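Local coordinates for protein ribonucleoside-diphosphate reductase (Pseudomonas aeruginosa, PDB 5IM3) that probably reduces ribonucleoside diphosphates to the deoxyribonucleotides needed for DNA synthesis, using thioredoxin as reductant, and binds dATP as an allosteric nucleotide, at residues Ser688-Ser693 with Leu748-Leu753; Asp200-Leu205 with Met228-Ala233. All blocks are in the same frame, centred on the assembly; numbering follows the deposited sequence.

Contact 1: Ser688-Ser693 with Leu748-Leu753; sequences SMEAIS and LDWAPL
Glu690 and Trp750 meet in the ten-stranded alpha-beta barrel domain of the reductase, where the long helix 679-707 receives the loop leading into the short helix 751-757. Polar bonds come first. The carboxylate oxygen Glu690 OE2 takes a nearly straight bond from the indole, 3.1 Å from Trp750 NE1 with an angle of 172° at the hydrogen. It offers its anti lone pair, on the side turned from OE1, and lies almost in the indole plane; carboxylate and ring are only 4° from coplanar. The same oxygen draws a second, weak and more bent bond from the backbone, Leu748 N to Glu690 OE2 at 3.1 Å. Thr747 OG1 bonds the other oxygen, OE1; with the indole N-H on OE2, and some help from the weak bond of Leu748 N, this would restrain the rotation of the carboxylate. Glu690 reaches them because CG stands anti to the backbone N (chi1 -176°) and the chain stays extended beyond it.

Van der Waals contacts accompany these bonds. The methylene Glu690 CG abuts the indole edge in its plane, 3.6 Å from Trp750 CZ2. Leu748 lies against the carboxylate, its CB 3.5 Å from Glu690 OE2, and CD1 passes near the same group. Tyr694 meets the indole edge-to-face and Trp869 lies nearly parallel to it, which places this tryptophan in an aromatic cluster.

A weak capping bond within the loop runs from Ala751 N to Asp749 OD1, at the turn into helix 751-757. One turn along from Glu690, Ser693 meets the far end of the same indole edge, its hydroxyl OG near the ring plane and 3.4 Å from Trp750 CH2.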
loop_
_atom_site.group_PDB
_atom_site.type_symbol
_atom_site.label_atom_id
_atom_site.label_comp_id
_atom_site.label_asym_id
_atom_site.label_seq_id
_atom_site.Cartn_x
_atom_site.Cartn_y
_atom_site.Cartn_z
ATOM N N SER A 688 47.610 4.076 -12.261
ATOM C CA SER A 688 48.245 3.785 -10.980
ATOM C C SER A 688 48.330 2.282 -10.744
ATOM O O SER A 688 49.329 1.789 -10.205
ATOM C CB SER A 688 47.487 4.470 -9.843
ATOM O OG SER A 688 46.101 4.192 -9.910
ATOM N N MET A 689 47.300 1.535 -11.147
ATOM C CA MET A 689 47.362 0.083 -11.022
ATOM C C MET A 689 48.375 -0.510 -11.990
ATOM O O MET A 689 49.085 -1.462 -11.646
ATOM C CB MET A 689 45.982 -0.530 -11.256
ATOM C CG MET A 689 45.299 -0.989 -9.981
ATOM S SD MET A 689 46.306 -2.152 -9.044
ATOM C CE MET A 689 46.224 -1.414 -7.416
ATOM N N GLU A 690 48.452 0.031 -13.208
ATOM C CA GLU A 690 49.442 -0.443 -14.167
ATOM C C GLU A 690 50.856 -0.243 -13.638
ATOM O O GLU A 690 51.733 -1.087 -13.853
ATOM C CB GLU A 690 49.260 0.279 -15.502
ATOM C CG GLU A 690 50.188 -0.214 -16.603
ATOM C CD GLU A 690 50.093 0.619 -17.870
ATOM O OE1 GLU A 690 49.388 1.651 -17.859
ATOM O OE2 GLU A 690 50.729 0.242 -18.878
ATOM N N ALA A 691 51.098 0.872 -12.944
ATOM C CA ALA A 691 52.423 1.130 -12.392
ATOM C C ALA A 691 52.739 0.168 -11.253
ATOM O O ALA A 691 53.790 -0.483 -11.248
ATOM C CB ALA A 691 52.520 2.580 -11.919
ATOM N N ILE A 692 51.838 0.066 -10.272
ATOM C CA ILE A 692 52.037 -0.877 -9.174
ATOM C C ILE A 692 52.204 -2.290 -9.717
ATOM O O ILE A 692 53.066 -3.050 -9.261
ATOM C CB ILE A 692 50.868 -0.786 -8.174
ATOM C CG1 ILE A 692 50.810 0.614 -7.559
ATOM C CG2 ILE A 692 51.012 -1.839 -7.078
ATOM C CD1 ILE A 692 49.605 0.858 -6.677
ATOM N N SER A 693 51.389 -2.659 -10.707
ATOM C CA SER A 693 51.447 -4.010 -11.259
ATOM C C SER A 693 52.817 -4.306 -11.851
ATOM O O SER A 693 53.399 -5.369 -11.605
ATOM C CB SER A 693 50.366 -4.182 -12.321
ATOM O OG SER A 693 50.619 -5.335 -13.095
ATOM N N LEU A 748 52.828 1.841 -20.417
ATOM C CA LEU A 748 54.176 1.349 -20.167
ATOM C C LEU A 748 54.602 0.420 -21.298
ATOM O O LEU A 748 53.819 0.090 -22.192
ATOM C CB LEU A 748 54.253 0.612 -18.823
ATOM C CG LEU A 748 54.576 1.435 -17.573
ATOM C CD1 LEU A 748 53.619 2.604 -17.397
ATOM C CD2 LEU A 748 54.549 0.535 -16.348
ATOM N N ASP A 749 55.864 -0.000 -21.246
ATOM C CA ASP A 749 56.411 -0.983 -22.178
ATOM C C ASP A 749 56.548 -2.306 -21.437
ATOM O O ASP A 749 57.460 -2.477 -20.621
ATOM C CB ASP A 749 57.755 -0.530 -22.740
ATOM C CG ASP A 749 58.365 -1.554 -23.679
ATOM O OD1 ASP A 749 57.605 -2.372 -24.243
ATOM O OD2 ASP A 749 59.601 -1.544 -23.852
ATOM N N TRP A 750 55.649 -3.242 -21.730
ATOM C CA TRP A 750 55.606 -4.517 -21.030
ATOM C C TRP A 750 56.396 -5.613 -21.731
ATOM O O TRP A 750 56.655 -6.652 -21.114
ATOM C CB TRP A 750 54.155 -4.974 -20.867
ATOM C CG TRP A 750 53.374 -4.145 -19.897
ATOM C CD1 TRP A 750 52.727 -2.971 -20.156
ATOM C CD2 TRP A 750 53.154 -4.428 -18.511
ATOM N NE1 TRP A 750 52.120 -2.504 -19.015
ATOM C CE2 TRP A 750 52.366 -3.383 -17.991
ATOM C CE3 TRP A 750 53.548 -5.464 -17.658
ATOM C CZ2 TRP A 750 51.962 -3.346 -16.657
ATOM C CZ3 TRP A 750 53.148 -5.424 -16.335
ATOM C CH2 TRP A 750 52.362 -4.373 -15.848
ATOM N N ALA A 751 56.784 -5.414 -22.990
ATOM C CA ALA A 751 57.499 -6.463 -23.711
ATOM C C ALA A 751 58.764 -6.914 -22.995
ATOM O O ALA A 751 58.986 -8.134 -22.907
ATOM C CB ALA A 751 57.811 -5.987 -25.136
ATOM N N PRO A 752 59.617 -6.026 -22.470
ATOM C CA PRO A 752 60.809 -6.519 -21.760
ATOM C C PRO A 752 60.474 -7.290 -20.498
ATOM O O PRO A 752 61.141 -8.288 -20.193
ATOM C CB PRO A 752 61.590 -5.232 -21.449
ATOM C CG PRO A 752 61.061 -4.215 -22.403
ATOM C CD PRO A 752 59.616 -4.557 -22.575
ATOM N N LEU A 753 59.463 -6.853 -19.744
ATOM C CA LEU A 753 59.078 -7.578 -18.539
ATOM C C LEU A 753 58.372 -8.886 -18.878
ATOM O O LEU A 753 58.520 -9.874 -18.149
ATOM C CB LEU A 753 58.186 -6.701 -17.662
ATOM C CG LEU A 753 57.835 -7.273 -16.286
ATOM C CD1 LEU A 753 59.090 -7.506 -15.454
ATOM C CD2 LEU A 753 56.870 -6.350 -15.553
#

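Contact 2: Asp200-Leu205 with Met228-Ala233; sequences DVNTAL and MDTLRA
Asn202 and Thr230 are the nearest pair by CA between segments 200-205 and 228-233, and their polar ends make the tight part of the contact: Thr230 OG1 donates to Asn202 OD1 over 2.7 Å. The hydroxyl approaches from above the amide rather than in its plane, with a C=O...donor angle of 89°, so the bond misses the carbonyl lone pairs. Asn202 sends CG across to the neighbouring helix because it stands anti to the backbone N (chi1 -179°). Its other branch, ND2, rests 3.5 Å from Asp229 CB and donates to Leu226 O, so both polar atoms of the buried amide find partners on helix 219-239, the carbonyl oxygen in poor geometry. Both segments lie in the second of the enzyme's two ATP-cone domains; the amide bridges them, while Leu205, about one turn on, packs on helix 162-173.

Toward solvent the contact thins. Thr230 is partly exposed and reaches the amide through its hydroxyl. Partly exposed Asp229 gives the amide little beyond its CB; its carboxylate is taken by charges, OD1 by Arg232 NH2 at 2.8 Å and OD2 by Arg164 NH1.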
loop_
_atom_site.group_PDB
_atom_site.type_symbol
_atom_site.label_atom_id
_atom_site.label_comp_id
_atom_site.label_asym_id
_atom_site.label_seq_id
_atom_site.Cartn_x
_atom_site.Cartn_y
_atom_site.Cartn_z
ATOM N N ASP A 200 45.165 11.937 35.282
ATOM C CA ASP A 200 44.083 12.651 34.620
ATOM C C ASP A 200 44.424 14.108 34.322
ATOM O O ASP A 200 43.542 14.860 33.894
ATOM C CB ASP A 200 42.798 12.570 35.455
ATOM C CG ASP A 200 43.023 12.897 36.918
ATOM O OD1 ASP A 200 43.890 13.742 37.216
ATOM O OD2 ASP A 200 42.329 12.304 37.769
ATOM N N VAL A 201 45.675 14.525 34.533
ATOM C CA VAL A 201 46.103 15.814 34.002
ATOM C C VAL A 201 46.420 15.681 32.519
ATOM O O VAL A 201 46.207 16.622 31.745
ATOM C CB VAL A 201 47.309 16.367 34.786
ATOM C CG1 VAL A 201 48.603 15.690 34.357
ATOM C CG2 VAL A 201 47.416 17.871 34.611
ATOM N N ASN A 202 46.929 14.520 32.099
ATOM C CA ASN A 202 47.167 14.280 30.680
ATOM C C ASN A 202 45.853 14.094 29.932
ATOM O O ASN A 202 45.672 14.641 28.838
ATOM C CB ASN A 202 48.065 13.057 30.501
ATOM C CG ASN A 202 48.368 12.765 29.043
ATOM O OD1 ASN A 202 47.620 12.053 28.373
ATOM N ND2 ASN A 202 49.472 13.310 28.547
ATOM N N THR A 203 44.921 13.332 30.511
ATOM C CA THR A 203 43.622 13.148 29.876
ATOM C C THR A 203 42.887 14.475 29.738
ATOM O O THR A 203 42.140 14.675 28.773
ATOM C CB THR A 203 42.774 12.149 30.671
ATOM O OG1 THR A 203 42.352 12.742 31.904
ATOM C CG2 THR A 203 43.563 10.872 30.965
ATOM N N ALA A 204 43.091 15.394 30.685
ATOM C CA ALA A 204 42.519 16.730 30.555
ATOM C C ALA A 204 43.136 17.478 29.379
ATOM O O ALA A 204 42.435 18.194 28.653
ATOM C CB ALA A 204 42.714 17.511 31.853
ATOM N N LEU A 205 44.446 17.328 29.176
ATOM C CA LEU A 205 45.081 17.904 27.994
ATOM C C LEU A 205 44.520 17.292 26.718
ATOM O O LEU A 205 44.307 17.993 25.724
ATOM C CB LEU A 205 46.595 17.701 28.056
ATOM C CG LEU A 205 47.433 18.932 28.401
ATOM C CD1 LEU A 205 47.123 19.434 29.801
ATOM C CD2 LEU A 205 48.910 18.609 28.257
ATOM N N MET A 228 50.574 10.423 23.774
ATOM C CA MET A 228 51.809 9.649 23.790
ATOM C C MET A 228 52.559 9.806 25.107
ATOM O O MET A 228 53.319 8.912 25.498
ATOM C CB MET A 228 52.697 10.081 22.625
ATOM C CG MET A 228 53.810 9.106 22.289
ATOM S SD MET A 228 53.224 7.701 21.325
ATOM C CE MET A 228 52.774 8.529 19.796
ATOM N N ASP A 229 52.363 10.930 25.802
ATOM C CA ASP A 229 53.067 11.151 27.060
ATOM C C ASP A 229 52.676 10.106 28.098
ATOM O O ASP A 229 53.521 9.644 28.872
ATOM C CB ASP A 229 52.779 12.561 27.577
ATOM C CG ASP A 229 53.875 13.086 28.483
ATOM O OD1 ASP A 229 55.065 12.920 28.140
ATOM O OD2 ASP A 229 53.546 13.667 29.538
ATOM N N THR A 230 51.397 9.721 28.129
ATOM C CA THR A 230 50.965 8.664 29.039
ATOM C C THR A 230 51.564 7.323 28.642
ATOM O O THR A 230 51.951 6.527 29.506
ATOM C CB THR A 230 49.437 8.567 29.059
ATOM O OG1 THR A 230 48.876 9.848 29.363
ATOM C CG2 THR A 230 48.974 7.556 30.103
ATOM N N LEU A 231 51.640 7.053 27.337
ATOM C CA LEU A 231 52.198 5.788 26.870
ATOM C C LEU A 231 53.673 5.668 27.233
ATOM O O LEU A 231 54.124 4.610 27.689
ATOM C CB LEU A 231 52.009 5.662 25.358
ATOM C CG LEU A 231 50.654 5.147 24.861
ATOM C CD1 LEU A 231 49.510 6.039 25.311
ATOM C CD2 LEU A 231 50.675 5.026 23.344
ATOM N N ARG A 232 54.440 6.743 27.039
ATOM C CA ARG A 232 55.862 6.708 27.362
ATOM C C ARG A 232 56.079 6.419 28.842
ATOM O O ARG A 232 56.894 5.563 29.207
ATOM C CB ARG A 232 56.522 8.027 26.963
ATOM C CG ARG A 232 56.570 8.264 25.462
ATOM C CD ARG A 232 57.426 9.471 25.115
ATOM N NE ARG A 232 56.841 10.721 25.598
ATOM C CZ ARG A 232 56.200 11.602 24.836
ATOM N NH1 ARG A 232 56.055 11.395 23.534
ATOM N NH2 ARG A 232 55.705 12.705 25.381
ATOM N N ALA A 233 55.347 7.117 29.712
ATOM C CA ALA A 233 55.466 6.864 31.144
ATOM C C ALA A 233 55.041 5.443 31.485
ATOM O O ALA A 233 55.711 4.753 32.263
ATOM C CB ALA A 233 54.629 7.874 31.926
#

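Overall arrangement
From the N terminus the chain first passes through one ATP-cone domain and then enters the second, where contact 2 closes a loop of 22 residues, more than half of them helical, between helices 198-210 and 219-239. The chain then continues through the all-alpha region into the barrel domain, and much later contact 1 closes a longer loop of 54 residues. The two loops stand in series and neither nest nor cross. Their centres lie 48 Å apart and their nearest atoms about 28 Å. Contact 2 ties helices within the second ATP-cone domain, whereas contact 1 links helix 679-707 to the segment leading into helix 751-757 in the barrel domain.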